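Neurotoxin (Clostridium botulinum, PDB 1ZB7) cleaves the synaptobrevins VAMP1, VAMP2 and VAMP3 as a zinc endopeptidase once its light chain has reached the cytosol of the host cell. Local coordinates at residues A[85-90]-A[381-386]; A[294-299]-A[342-347]; A[396-401]-A[406-411]; A[411-416]-A[420-425]. All coordinates share one frame; numbering follows the deposited sequence.

How the contacts relate
Three of the four contacts adjoin one another and the fourth stands apart, which illustrates how one long connection can enter several contacts on one side of a fold. Contacts 1, 3 and 4 all draw on the connection between strands 377-381 and 421-422. Contacts 3 and 4, centred about 15 Å apart, share Q411, and the G410 carbonyl takes a probable hydrogen bond from N416 ND2. Contact 1 lies about 17 Å from contact 4, centre to centre, where K381 O probably accepts from E421 N, and meets contact 3 through L385 and F397. Contact 2, a helix pair, is centred about 40 to 45 Å from the others. Helix 224-239, bearing the HExxH zinc motif, supplies none of the segments.

Contact 1: A[85-90]-A[381-386]; sequences KDKFLK and KTEKLL
K87 and L386 lie alongside each other, pointing opposite ways, the lysine reaching outward from helix 82-99 and the leucine reaching in from the loop that follows strand 377-381. K87 is fully extended, its first torsion trans (chi1 -174°), which carries its ammonium group to the loop backbone. There NZ donates to E383 O at 2.5 Å, a very short bond whose exact length is doubtful. The carboxylate of the same glutamate arrives from another direction: its chain bends at chi2 (-71°), which brings OE1 to 3.7 Å from K87 NZ, a long salt bridge. Lower on the lysine, the aliphatic part does the touching. L386 points toward the helix and lays CD1 alongside K87 CG at 3.9 Å, while its other methyl, CD2, rests 3.9 Å from K90 O. The CB of K90 also meets CD1, at 4.1 Å, but the amino end of K90 turns back along its own helix to D86, where NZ lies 2.7 Å from OD2 on the syn side of the carboxylate. A few residues further along the helix, K94 NZ binds L385 O, a second lysine-to-carbonyl link between helix and loop. The methylene chain of K87 and L386 thus supply a small apolar patch beside the charges, where the lysine probably polarises the E383 carbonyl and its long pairing with the carboxylate probably adds little.

Contact 2: A[294-299]-A[342-347]; sequences QNFQDI and DKFDKL
F296 and F344 form a T-shaped aromatic pair that joins helix 282-303 to helix 341-354, a helix-helix packing contact within the clostridial neurotoxin zinc protease fold. The aromatic interaction dominates. F344 presents its edge to the face of F296, with ring centroids 5.2 Å apart and planes at 88°, close to perpendicular. Its CE1 stands 3.8 Å above the F296 plane, over the ring centre, so that the slightly positive C-H edge of one ring meets the electron-rich face of the other. The first torsion of F344 (chi1 171°) carries its ring edge over F296, and both CB atoms point across the interface. The pair belongs to a wider aromatic cluster, since F296 also meets Y327 edge-to-face and F344 does the same with Y289.

Apolar packing of a leucine on the ring edge completes the contact. L347, one helical turn after F344, approaches F296 at the edge of its ring and in its plane, so the leucine and F344 address different parts of the same phenylalanine. No hydrogen bond crosses between the segments. Polar links lie nearby instead, among them D345 with Y289, which ties the two helices together beside the rings, and K343 with D328. Where the leucine reaches the aromatic rim, its CD2 comes to 3.7 Å from F296 CE2.

Contact 3: A[396-401]-A[406-411]; sequences GFNIAS and TEFNGQ
At the edge of the F408 ring, in its plane, sits the amide nitrogen of N398, with ND2 3.8 Å from F408 CD1 and the amide and ring planes 54° apart. The same ND2 donates to Q411 OE1 at 3.1 Å with an N-H...O angle of 160°. The acceptor lies nearly in the N398 amide plane, yet the donor is tilted 22° from the carbonyl plane of Q411. Both atoms have further partners: ND2 also binds G365 O, and OE1 accepts from K367 N, so the two amides connect this loop to the neighbouring 365-367 region. N398 OD1 faces the backbone of the other segment, 3.3 Å from G410 N. F397 turns its CB to G410 O at 3.3 Å, while its ring runs on to edge-to-face partners Y391 and F221. The approach is close at G410, whose CA makes a CH...O contact with F397 O at 3.6 Å. N398 is itself the centre of an inverse gamma turn, and the whole is a compact loop-on-loop arrangement within the long connection between strands 377-381 and 421-422.

Contact 4: A[411-416]-A[420-425]; sequences QNKAVN and YEEISL
Y420 and K413 meet through both a hydroxyl and an aliphatic chain, crossing at about a right angle. The tyrosine OH donates to K413 O at 2.8 Å; the carbonyl lies at the ring edge, in the ring plane, while the donor is tilted 31° from the carbonyl plane. K413 O also accepts from K417 NZ, so two donors serve one carbonyl. With chi1 at 72°, CG of Y420 lies between its own N and carbonyl carbon, and the ring extends far enough for OH to reach K413 CD as well, at 3.4 Å. The lysine chain bends twice and carries NZ to the carboxylate of E422; a salt bridge is indicated, but the modelled atoms are too close and their positions are doubtful. Several backbone groups of 411-416 are paired locally. N412 OD1 accepts from A414 N at 3.1 Å in an Asx turn, and N412 O receives N416 N and V415 N. N416 ND2 donates to G410 O. K413, Y420 and E422 all touch I380 of strand 377-381, and K413 pairs by its backbone with A219 of strand 215-221. The contact therefore packs the end of the loop against the four-stranded antiparallel sheet, at the short, weakly bonded edge strand 421-422.

Contact 1: A[85-90]-A[381-386]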
loop_
_atom_site.group_PDB
_atom_site.type_symbol
_atom_site.label_atom_id
_atom_site.label_comp_id
_atom_site.label_asym_id
_atom_site.label_seq_id
_atom_site.Cartn_x
_atom_site.Cartn_y
_atom_site.Cartn_z
ATOM N N LYS A 85 34.545 -13.140 -7.541
ATOM C CA LYS A 85 33.891 -13.316 -8.820
ATOM C C LYS A 85 33.460 -14.734 -9.084
ATOM O O LYS A 85 32.317 -14.958 -9.557
ATOM C CB LYS A 85 34.764 -12.800 -9.977
ATOM C CG LYS A 85 34.874 -11.233 -9.903
ATOM C CD LYS A 85 35.760 -10.643 -10.958
ATOM C CE LYS A 85 35.992 -9.189 -10.638
ATOM N NZ LYS A 85 36.428 -8.410 -11.803
ATOM N N ASP A 86 34.383 -15.648 -8.808
ATOM C CA ASP A 86 34.161 -17.058 -8.890
ATOM C C ASP A 86 33.060 -17.537 -7.964
ATOM O O ASP A 86 32.197 -18.298 -8.364
ATOM C CB ASP A 86 35.506 -17.834 -8.638
ATOM C CG ASP A 86 35.386 -19.340 -8.889
ATOM O OD1 ASP A 86 35.039 -19.778 -10.005
ATOM O OD2 ASP A 86 35.596 -20.086 -7.964
ATOM N N LYS A 87 33.059 -17.038 -6.752
ATOM C CA LYS A 87 31.977 -17.332 -5.785
ATOM C C LYS A 87 30.582 -16.819 -6.199
ATOM O O LYS A 87 29.530 -17.557 -6.038
ATOM C CB LYS A 87 32.350 -16.817 -4.385
ATOM C CG LYS A 87 31.341 -17.219 -3.313
ATOM C CD LYS A 87 31.768 -16.954 -1.842
ATOM C CE LYS A 87 30.599 -17.403 -0.898
ATOM N NZ LYS A 87 30.905 -17.602 0.503
ATOM N N PHE A 88 30.558 -15.569 -6.703
ATOM C CA PHE A 88 29.336 -14.990 -7.304
ATOM C C PHE A 88 28.767 -15.845 -8.482
ATOM O O PHE A 88 27.593 -16.181 -8.498
ATOM C CB PHE A 88 29.644 -13.605 -7.804
ATOM C CG PHE A 88 28.469 -12.893 -8.437
ATOM C CD1 PHE A 88 27.646 -12.035 -7.682
ATOM C CD2 PHE A 88 28.235 -12.984 -9.775
ATOM C CE1 PHE A 88 26.657 -11.315 -8.340
ATOM C CE2 PHE A 88 27.215 -12.296 -10.384
ATOM C CZ PHE A 88 26.402 -11.504 -9.634
ATOM N N LEU A 89 29.638 -16.188 -9.436
ATOM C CA LEU A 89 29.344 -17.061 -10.550
ATOM C C LEU A 89 28.757 -18.461 -10.179
ATOM O O LEU A 89 27.690 -18.872 -10.703
ATOM C CB LEU A 89 30.587 -17.215 -11.352
ATOM C CG LEU A 89 30.649 -18.047 -12.650
ATOM C CD1 LEU A 89 29.543 -17.633 -13.630
ATOM C CD2 LEU A 89 32.041 -17.831 -13.252
ATOM N N LYS A 90 29.433 -19.132 -9.267
ATOM C CA LYS A 90 29.008 -20.383 -8.712
ATOM C C LYS A 90 27.701 -20.284 -7.950
ATOM O O LYS A 90 26.832 -21.173 -8.053
ATOM C CB LYS A 90 30.173 -21.034 -7.901
ATOM C CG LYS A 90 31.171 -21.749 -8.872
ATOM C CD LYS A 90 32.520 -21.889 -8.336
ATOM C CE LYS A 90 33.470 -22.640 -9.347
ATOM N NZ LYS A 90 34.926 -22.544 -8.875
ATOM N N LYS A 381 23.420 -10.584 5.441
ATOM C CA LYS A 381 24.475 -11.096 4.513
ATOM C C LYS A 381 24.537 -12.584 4.815
ATOM O O LYS A 381 24.433 -12.993 5.956
ATOM C CB LYS A 381 25.817 -10.355 4.828
ATOM C CG LYS A 381 27.155 -10.851 4.188
ATOM C CD LYS A 381 26.998 -10.883 2.705
ATOM C CE LYS A 381 28.320 -11.154 1.830
ATOM N NZ LYS A 381 28.212 -10.344 0.581
ATOM N N THR A 382 24.653 -13.405 3.812
ATOM C CA THR A 382 25.124 -14.763 4.017
ATOM C C THR A 382 26.354 -15.013 3.207
ATOM O O THR A 382 26.420 -14.666 2.036
ATOM C CB THR A 382 24.012 -15.875 3.756
ATOM O OG1 THR A 382 24.582 -17.195 3.884
ATOM C CG2 THR A 382 23.394 -15.746 2.436
ATOM N N GLU A 383 27.297 -15.701 3.783
ATOM C CA GLU A 383 28.510 -16.185 3.111
ATOM C C GLU A 383 28.421 -17.701 2.842
ATOM O O GLU A 383 29.355 -18.260 2.350
ATOM C CB GLU A 383 29.757 -15.964 3.974
ATOM C CG GLU A 383 30.119 -14.517 4.291
ATOM C CD GLU A 383 30.654 -13.727 3.123
ATOM O OE1 GLU A 383 30.657 -14.224 1.926
ATOM O OE2 GLU A 383 31.087 -12.570 3.433
ATOM N N LYS A 384 27.291 -18.332 3.140
ATOM C CA LYS A 384 27.180 -19.798 3.170
ATOM C C LYS A 384 26.329 -20.477 2.087
ATOM O O LYS A 384 26.002 -21.635 2.229
ATOM C CB LYS A 384 26.669 -20.182 4.572
ATOM C CG LYS A 384 27.722 -19.837 5.577
ATOM C CD LYS A 384 27.635 -20.603 6.828
ATOM C CE LYS A 384 28.636 -20.011 7.821
ATOM N NZ LYS A 384 28.120 -20.132 9.154
ATOM N N LEU A 385 26.000 -19.769 1.008
ATOM C CA LEU A 385 25.091 -20.268 -0.030
ATOM C C LEU A 385 25.695 -21.423 -0.814
ATOM O O LEU A 385 24.969 -22.265 -1.334
ATOM C CB LEU A 385 24.699 -19.127 -1.005
ATOM C CG LEU A 385 23.712 -18.084 -0.454
ATOM C CD1 LEU A 385 23.435 -17.122 -1.512
ATOM C CD2 LEU A 385 22.398 -18.687 0.025
ATOM N N LEU A 386 27.022 -21.477 -0.878
ATOM C CA LEU A 386 27.751 -22.679 -1.383
ATOM C C LEU A 386 28.022 -23.798 -0.362
ATOM O O LEU A 386 28.644 -24.787 -0.721
ATOM C CB LEU A 386 29.093 -22.286 -2.073
ATOM C CG LEU A 386 28.923 -21.337 -3.270
ATOM C CD1 LEU A 386 30.276 -20.905 -3.839
ATOM C CD2 LEU A 386 27.980 -21.957 -4.359
#

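Contact 2: A[294-299]-A[342-347]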
loop_
_atom_site.group_PDB
_atom_site.type_symbol
_atom_site.label_atom_id
_atom_site.label_comp_id
_atom_site.label_asym_id
_atom_site.label_seq_id
_atom_site.Cartn_x
_atom_site.Cartn_y
_atom_site.Cartn_z
ATOM N N GLN A 294 -3.102 -5.623 -28.194
ATOM C CA GLN A 294 -2.730 -4.697 -29.232
ATOM C C GLN A 294 -1.212 -4.767 -29.544
ATOM O O GLN A 294 -0.818 -4.754 -30.695
ATOM C CB GLN A 294 -3.186 -3.258 -28.850
ATOM C CG GLN A 294 -3.049 -2.176 -29.940
ATOM C CD GLN A 294 -3.671 -2.586 -31.305
ATOM O OE1 GLN A 294 -4.893 -2.492 -31.465
ATOM N NE2 GLN A 294 -2.843 -3.009 -32.287
ATOM N N ASN A 295 -0.385 -4.855 -28.516
ATOM C CA ASN A 295 1.048 -5.067 -28.718
ATOM C C ASN A 295 1.316 -6.363 -29.575
ATOM O O ASN A 295 2.116 -6.358 -30.487
ATOM C CB ASN A 295 1.811 -5.162 -27.356
ATOM C CG ASN A 295 1.994 -3.861 -26.674
ATOM O OD1 ASN A 295 1.691 -2.853 -27.211
ATOM N ND2 ASN A 295 2.512 -3.885 -25.433
ATOM N N PHE A 296 0.683 -7.474 -29.227
ATOM C CA PHE A 296 0.867 -8.707 -30.007
ATOM C C PHE A 296 0.384 -8.517 -31.445
ATOM O O PHE A 296 1.080 -8.950 -32.390
ATOM C CB PHE A 296 0.162 -9.889 -29.336
ATOM C CG PHE A 296 0.936 -10.553 -28.201
ATOM C CD1 PHE A 296 1.730 -9.830 -27.311
ATOM C CD2 PHE A 296 0.797 -11.888 -27.989
ATOM C CE1 PHE A 296 2.392 -10.448 -26.234
ATOM C CE2 PHE A 296 1.482 -12.519 -26.895
ATOM C CZ PHE A 296 2.252 -11.772 -26.039
ATOM N N GLN A 297 -0.822 -7.911 -31.625
ATOM C CA GLN A 297 -1.328 -7.625 -32.953
ATOM C C GLN A 297 -0.349 -6.737 -33.761
ATOM O O GLN A 297 -0.096 -6.988 -34.921
ATOM C CB GLN A 297 -2.740 -7.019 -32.936
ATOM C CG GLN A 297 -3.768 -7.976 -32.236
ATOM C CD GLN A 297 -5.138 -7.311 -31.889
ATOM O OE1 GLN A 297 -5.213 -6.090 -31.591
ATOM N NE2 GLN A 297 -6.215 -8.119 -31.935
ATOM N N ASP A 298 0.235 -5.728 -33.129
ATOM C CA ASP A 298 1.241 -4.920 -33.795
ATOM C C ASP A 298 2.416 -5.740 -34.316
ATOM O O ASP A 298 2.937 -5.469 -35.429
ATOM C CB ASP A 298 1.725 -3.766 -32.911
ATOM C CG ASP A 298 0.595 -2.723 -32.580
ATOM O OD1 ASP A 298 -0.444 -2.573 -33.243
ATOM O OD2 ASP A 298 0.767 -2.029 -31.581
ATOM N N ILE A 299 2.843 -6.720 -33.529
ATOM C CA ILE A 299 3.947 -7.605 -33.916
ATOM C C ILE A 299 3.515 -8.501 -35.071
ATOM O O ILE A 299 4.248 -8.625 -36.052
ATOM C CB ILE A 299 4.525 -8.416 -32.741
ATOM C CG1 ILE A 299 5.141 -7.434 -31.716
ATOM C CG2 ILE A 299 5.513 -9.499 -33.226
ATOM C CD1 ILE A 299 6.142 -6.424 -32.286
ATOM N N ASP A 342 -8.178 -17.075 -27.940
ATOM C CA ASP A 342 -7.943 -18.110 -26.925
ATOM C C ASP A 342 -6.461 -18.357 -26.652
ATOM O O ASP A 342 -6.043 -18.542 -25.504
ATOM C CB ASP A 342 -8.613 -19.427 -27.336
ATOM C CG ASP A 342 -10.149 -19.324 -27.285
ATOM O OD1 ASP A 342 -10.623 -18.779 -26.277
ATOM O OD2 ASP A 342 -10.872 -19.777 -28.241
ATOM N N LYS A 343 -5.661 -18.309 -27.702
ATOM C CA LYS A 343 -4.252 -18.524 -27.526
ATOM C C LYS A 343 -3.599 -17.366 -26.775
ATOM O O LYS A 343 -2.685 -17.590 -26.008
ATOM C CB LYS A 343 -3.571 -18.776 -28.872
ATOM C CG LYS A 343 -3.858 -20.143 -29.436
ATOM C CD LYS A 343 -3.359 -20.226 -30.856
ATOM C CE LYS A 343 -3.312 -21.636 -31.324
ATOM N NZ LYS A 343 -1.907 -22.144 -31.053
ATOM N N PHE A 344 -4.050 -16.140 -27.036
ATOM C CA PHE A 344 -3.513 -14.972 -26.371
ATOM C C PHE A 344 -3.878 -15.044 -24.893
ATOM O O PHE A 344 -3.050 -14.805 -24.008
ATOM C CB PHE A 344 -4.026 -13.665 -27.009
ATOM C CG PHE A 344 -3.665 -12.460 -26.225
ATOM C CD1 PHE A 344 -2.376 -11.905 -26.325
ATOM C CD2 PHE A 344 -4.546 -11.943 -25.291
ATOM C CE1 PHE A 344 -1.985 -10.828 -25.516
ATOM C CE2 PHE A 344 -4.172 -10.856 -24.488
ATOM C CZ PHE A 344 -2.877 -10.304 -24.612
ATOM N N ASP A 345 -5.156 -15.332 -24.649
ATOM C CA ASP A 345 -5.718 -15.392 -23.282
ATOM C C ASP A 345 -4.958 -16.373 -22.402
ATOM O O ASP A 345 -4.576 -16.066 -21.275
ATOM C CB ASP A 345 -7.204 -15.773 -23.377
ATOM C CG ASP A 345 -7.950 -15.507 -22.113
ATOM O OD1 ASP A 345 -8.368 -14.336 -21.886
ATOM O OD2 ASP A 345 -8.115 -16.484 -21.333
ATOM N N LYS A 346 -4.715 -17.563 -22.930
ATOM C CA LYS A 346 -3.976 -18.575 -22.182
ATOM C C LYS A 346 -2.491 -18.176 -21.914
ATOM O O LYS A 346 -1.958 -18.467 -20.829
ATOM C CB LYS A 346 -4.099 -19.961 -22.882
ATOM C CG LYS A 346 -3.001 -20.993 -22.388
ATOM C CD LYS A 346 -3.249 -22.528 -22.719
ATOM C CE LYS A 346 -3.610 -23.385 -21.419
ATOM N NZ LYS A 346 -5.148 -23.491 -21.219
ATOM N N LEU A 347 -1.820 -17.578 -22.912
ATOM C CA LEU A 347 -0.441 -17.123 -22.794
ATOM C C LEU A 347 -0.343 -15.881 -21.858
ATOM O O LEU A 347 0.486 -15.812 -20.998
ATOM C CB LEU A 347 0.130 -16.776 -24.145
ATOM C CG LEU A 347 1.602 -16.279 -24.219
ATOM C CD1 LEU A 347 2.650 -17.346 -23.553
ATOM C CD2 LEU A 347 2.003 -15.969 -25.634
#

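Contact 3: A[396-401]-A[406-411]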
loop_
_atom_site.group_PDB
_atom_site.type_symbol
_atom_site.label_atom_id
_atom_site.label_comp_id
_atom_site.label_asym_id
_atom_site.label_seq_id
_atom_site.Cartn_x
_atom_site.Cartn_y
_atom_site.Cartn_z
ATOM N N GLY A 396 16.688 -25.359 -0.423
ATOM C CA GLY A 396 17.256 -24.082 0.082
ATOM C C GLY A 396 17.720 -24.160 1.506
ATOM O O GLY A 396 18.442 -25.066 1.858
ATOM N N PHE A 397 17.224 -23.264 2.378
ATOM C CA PHE A 397 17.606 -23.220 3.803
ATOM C C PHE A 397 16.772 -24.185 4.624
ATOM O O PHE A 397 17.154 -24.540 5.743
ATOM C CB PHE A 397 17.380 -21.805 4.430
ATOM C CG PHE A 397 18.281 -20.705 3.885
ATOM C CD1 PHE A 397 19.624 -20.670 4.192
ATOM C CD2 PHE A 397 17.749 -19.681 3.082
ATOM C CE1 PHE A 397 20.439 -19.636 3.694
ATOM C CE2 PHE A 397 18.567 -18.652 2.596
ATOM C CZ PHE A 397 19.910 -18.645 2.921
ATOM N N ASN A 398 15.648 -24.600 4.071
ATOM C CA ASN A 398 14.601 -25.279 4.832
ATOM C C ASN A 398 14.794 -26.834 4.777
ATOM O O ASN A 398 13.950 -27.573 4.293
ATOM C CB ASN A 398 13.194 -24.878 4.334
ATOM C CG ASN A 398 12.884 -23.367 4.531
ATOM O OD1 ASN A 398 13.320 -22.810 5.476
ATOM N ND2 ASN A 398 12.068 -22.758 3.646
ATOM N N ILE A 399 15.940 -27.267 5.260
ATOM C CA ILE A 399 16.436 -28.668 5.099
ATOM C C ILE A 399 15.783 -29.616 6.133
ATOM O O ILE A 399 15.905 -29.427 7.357
ATOM C CB ILE A 399 17.940 -28.678 5.265
ATOM C CG1 ILE A 399 18.569 -27.760 4.158
ATOM C CG2 ILE A 399 18.502 -30.094 5.160
ATOM C CD1 ILE A 399 19.968 -27.302 4.520
ATOM N N ALA A 400 14.970 -30.541 5.625
ATOM C CA ALA A 400 14.190 -31.448 6.541
ATOM C C ALA A 400 15.089 -32.236 7.502
ATOM O O ALA A 400 14.733 -32.415 8.708
ATOM C CB ALA A 400 13.284 -32.375 5.744
ATOM N N SER A 401 16.282 -32.624 7.041
ATOM C CA SER A 401 17.164 -33.465 7.915
ATOM C C SER A 401 17.689 -32.658 9.105
ATOM O O SER A 401 18.165 -33.247 10.133
ATOM C CB SER A 401 18.343 -34.123 7.161
ATOM O OG SER A 401 19.175 -33.154 6.535
ATOM N N THR A 406 10.020 -27.530 8.904
ATOM C CA THR A 406 8.811 -27.215 9.651
ATOM C C THR A 406 8.748 -25.702 9.898
ATOM O O THR A 406 9.730 -25.109 10.365
ATOM C CB THR A 406 8.761 -28.090 10.978
ATOM O OG1 THR A 406 8.248 -29.365 10.632
ATOM C CG2 THR A 406 7.820 -27.568 12.047
ATOM N N GLU A 407 7.591 -25.109 9.566
ATOM C CA GLU A 407 7.301 -23.668 9.799
ATOM C C GLU A 407 8.289 -22.715 9.086
ATOM O O GLU A 407 8.457 -21.576 9.503
ATOM C CB GLU A 407 7.297 -23.343 11.318
ATOM C CG GLU A 407 6.013 -23.641 12.060
ATOM C CD GLU A 407 6.125 -23.310 13.535
ATOM O OE1 GLU A 407 7.184 -23.589 14.135
ATOM O OE2 GLU A 407 5.178 -22.776 14.136
ATOM N N PHE A 408 8.959 -23.218 8.049
ATOM C CA PHE A 408 10.114 -22.560 7.383
ATOM C C PHE A 408 11.167 -22.046 8.409
ATOM O O PHE A 408 11.643 -20.874 8.338
ATOM C CB PHE A 408 9.656 -21.402 6.452
ATOM C CG PHE A 408 8.372 -21.657 5.704
ATOM C CD1 PHE A 408 8.373 -22.296 4.470
ATOM C CD2 PHE A 408 7.151 -21.188 6.204
ATOM C CE1 PHE A 408 7.175 -22.535 3.759
ATOM C CE2 PHE A 408 5.959 -21.373 5.481
ATOM C CZ PHE A 408 5.972 -22.044 4.239
ATOM N N ASN A 409 11.536 -22.909 9.344
ATOM C CA ASN A 409 12.505 -22.563 10.381
ATOM C C ASN A 409 13.891 -22.192 9.851
ATOM O O ASN A 409 14.667 -21.449 10.489
ATOM C CB ASN A 409 12.625 -23.707 11.409
ATOM C CG ASN A 409 11.623 -23.580 12.554
ATOM O OD1 ASN A 409 10.792 -22.686 12.587
ATOM N ND2 ASN A 409 11.688 -24.493 13.463
ATOM N N GLY A 410 14.210 -22.726 8.695
ATOM C CA GLY A 410 15.509 -22.431 8.082
ATOM C C GLY A 410 15.633 -20.973 7.593
ATOM O O GLY A 410 16.707 -20.503 7.397
ATOM N N GLN A 411 14.509 -20.289 7.403
ATOM C CA GLN A 411 14.480 -18.849 7.057
ATOM C C GLN A 411 14.215 -17.954 8.284
ATOM O O GLN A 411 14.201 -16.737 8.199
ATOM C CB GLN A 411 13.398 -18.589 6.009
ATOM C CG GLN A 411 13.701 -19.146 4.569
ATOM C CD GLN A 411 12.539 -18.860 3.638
ATOM O OE1 GLN A 411 11.699 -19.699 3.453
ATOM N NE2 GLN A 411 12.428 -17.639 3.169
#

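Contact 4: A[411-416]-A[420-425]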
loop_
_atom_site.group_PDB
_atom_site.type_symbol
_atom_site.label_atom_id
_atom_site.label_comp_id
_atom_site.label_asym_id
_atom_site.label_seq_id
_atom_site.Cartn_x
_atom_site.Cartn_y
_atom_site.Cartn_z
ATOM N N GLN A 411 14.509 -20.289 7.403
ATOM C CA GLN A 411 14.480 -18.849 7.057
ATOM C C GLN A 411 14.215 -17.954 8.284
ATOM O O GLN A 411 14.201 -16.737 8.199
ATOM C CB GLN A 411 13.398 -18.589 6.009
ATOM C CG GLN A 411 13.701 -19.146 4.569
ATOM C CD GLN A 411 12.539 -18.860 3.638
ATOM O OE1 GLN A 411 11.699 -19.699 3.453
ATOM N NE2 GLN A 411 12.428 -17.639 3.169
ATOM N N ASN A 412 14.058 -18.574 9.434
ATOM C CA ASN A 412 13.680 -17.880 10.670
ATOM C C ASN A 412 14.923 -17.259 11.279
ATOM O O ASN A 412 15.823 -17.963 11.659
ATOM C CB ASN A 412 13.008 -18.880 11.620
ATOM C CG ASN A 412 12.343 -18.213 12.839
ATOM O OD1 ASN A 412 12.872 -17.276 13.414
ATOM N ND2 ASN A 412 11.162 -18.711 13.214
ATOM N N LYS A 413 14.990 -15.925 11.371
ATOM C CA LYS A 413 16.254 -15.323 11.873
ATOM C C LYS A 413 16.617 -15.835 13.300
ATOM O O LYS A 413 17.815 -15.881 13.631
ATOM C CB LYS A 413 16.174 -13.822 11.969
ATOM C CG LYS A 413 16.499 -12.966 10.762
ATOM C CD LYS A 413 17.520 -11.948 11.323
ATOM C CE LYS A 413 17.295 -10.639 10.869
ATOM N NZ LYS A 413 18.272 -9.807 11.645
ATOM N N ALA A 414 15.602 -16.107 14.146
ATOM C CA ALA A 414 15.891 -16.514 15.554
ATOM C C ALA A 414 16.372 -17.957 15.689
ATOM O O ALA A 414 17.056 -18.244 16.634
ATOM C CB ALA A 414 14.711 -16.291 16.472
ATOM N N VAL A 415 16.041 -18.831 14.740
ATOM C CA VAL A 415 16.359 -20.224 14.751
ATOM C C VAL A 415 17.595 -20.575 13.924
ATOM O O VAL A 415 18.343 -21.401 14.329
ATOM C CB VAL A 415 15.197 -21.019 14.174
ATOM C CG1 VAL A 415 15.565 -22.515 13.948
ATOM C CG2 VAL A 415 14.035 -20.947 15.043
ATOM N N ASN A 416 17.756 -20.034 12.719
ATOM C CA ASN A 416 18.825 -20.478 11.828
ATOM C C ASN A 416 19.952 -19.420 11.759
ATOM O O ASN A 416 20.340 -18.931 10.695
ATOM C CB ASN A 416 18.251 -20.822 10.416
ATOM C CG ASN A 416 19.234 -21.644 9.602
ATOM O OD1 ASN A 416 20.198 -22.140 10.179
ATOM N ND2 ASN A 416 19.051 -21.736 8.260
ATOM N N TYR A 420 23.614 -16.828 8.538
ATOM C CA TYR A 420 23.737 -15.387 8.140
ATOM C C TYR A 420 24.509 -14.601 9.119
ATOM O O TYR A 420 24.682 -15.012 10.217
ATOM C CB TYR A 420 22.359 -14.698 7.996
ATOM C CG TYR A 420 21.679 -14.459 9.311
ATOM C CD1 TYR A 420 21.892 -13.275 10.041
ATOM C CD2 TYR A 420 20.802 -15.390 9.820
ATOM C CE1 TYR A 420 21.269 -13.068 11.317
ATOM C CE2 TYR A 420 20.172 -15.200 11.042
ATOM C CZ TYR A 420 20.420 -14.065 11.790
ATOM O OH TYR A 420 19.755 -13.954 12.965
ATOM N N GLU A 421 24.860 -13.388 8.747
ATOM C CA GLU A 421 25.374 -12.439 9.713
ATOM C C GLU A 421 24.729 -11.060 9.523
ATOM O O GLU A 421 24.325 -10.699 8.386
ATOM C CB GLU A 421 26.925 -12.495 9.641
ATOM C CG GLU A 421 27.586 -11.585 8.674
ATOM C CD GLU A 421 28.206 -12.219 7.376
ATOM O OE1 GLU A 421 28.046 -13.438 7.025
ATOM O OE2 GLU A 421 28.865 -11.402 6.665
ATOM N N GLU A 422 24.579 -10.305 10.619
ATOM C CA GLU A 422 23.989 -8.972 10.612
ATOM C C GLU A 422 25.006 -8.052 9.923
ATOM O O GLU A 422 26.176 -8.362 9.897
ATOM C CB GLU A 422 23.696 -8.404 11.991
ATOM C CG GLU A 422 22.573 -9.081 12.784
ATOM C CD GLU A 422 21.144 -8.902 12.254
ATOM O OE1 GLU A 422 20.766 -7.947 11.528
ATOM O OE2 GLU A 422 20.330 -9.731 12.661
ATOM N N ILE A 423 24.520 -6.969 9.304
ATOM C CA ILE A 423 25.395 -5.980 8.577
ATOM C C ILE A 423 25.703 -4.791 9.516
ATOM O O ILE A 423 24.811 -4.255 10.123
ATOM C CB ILE A 423 24.730 -5.556 7.267
ATOM C CG1 ILE A 423 24.667 -6.739 6.302
ATOM C CG2 ILE A 423 25.467 -4.382 6.582
ATOM C CD1 ILE A 423 23.621 -6.518 5.153
ATOM N N SER A 424 26.967 -4.436 9.727
ATOM C CA SER A 424 27.324 -3.251 10.544
ATOM C C SER A 424 26.920 -1.919 9.943
ATOM O O SER A 424 26.693 -1.776 8.722
ATOM C CB SER A 424 28.839 -3.205 10.831
ATOM O OG SER A 424 29.609 -3.112 9.658
ATOM N N LEU A 425 26.927 -0.927 10.820
ATOM C CA LEU A 425 26.714 0.464 10.484
ATOM C C LEU A 425 27.779 1.101 9.630
ATOM O O LEU A 425 27.551 2.141 8.994
ATOM C CB LEU A 425 26.576 1.281 11.786
ATOM C CG LEU A 425 25.177 1.225 12.413
ATOM C CD1 LEU A 425 25.164 2.199 13.612
ATOM C CD2 LEU A 425 24.035 1.539 11.394
#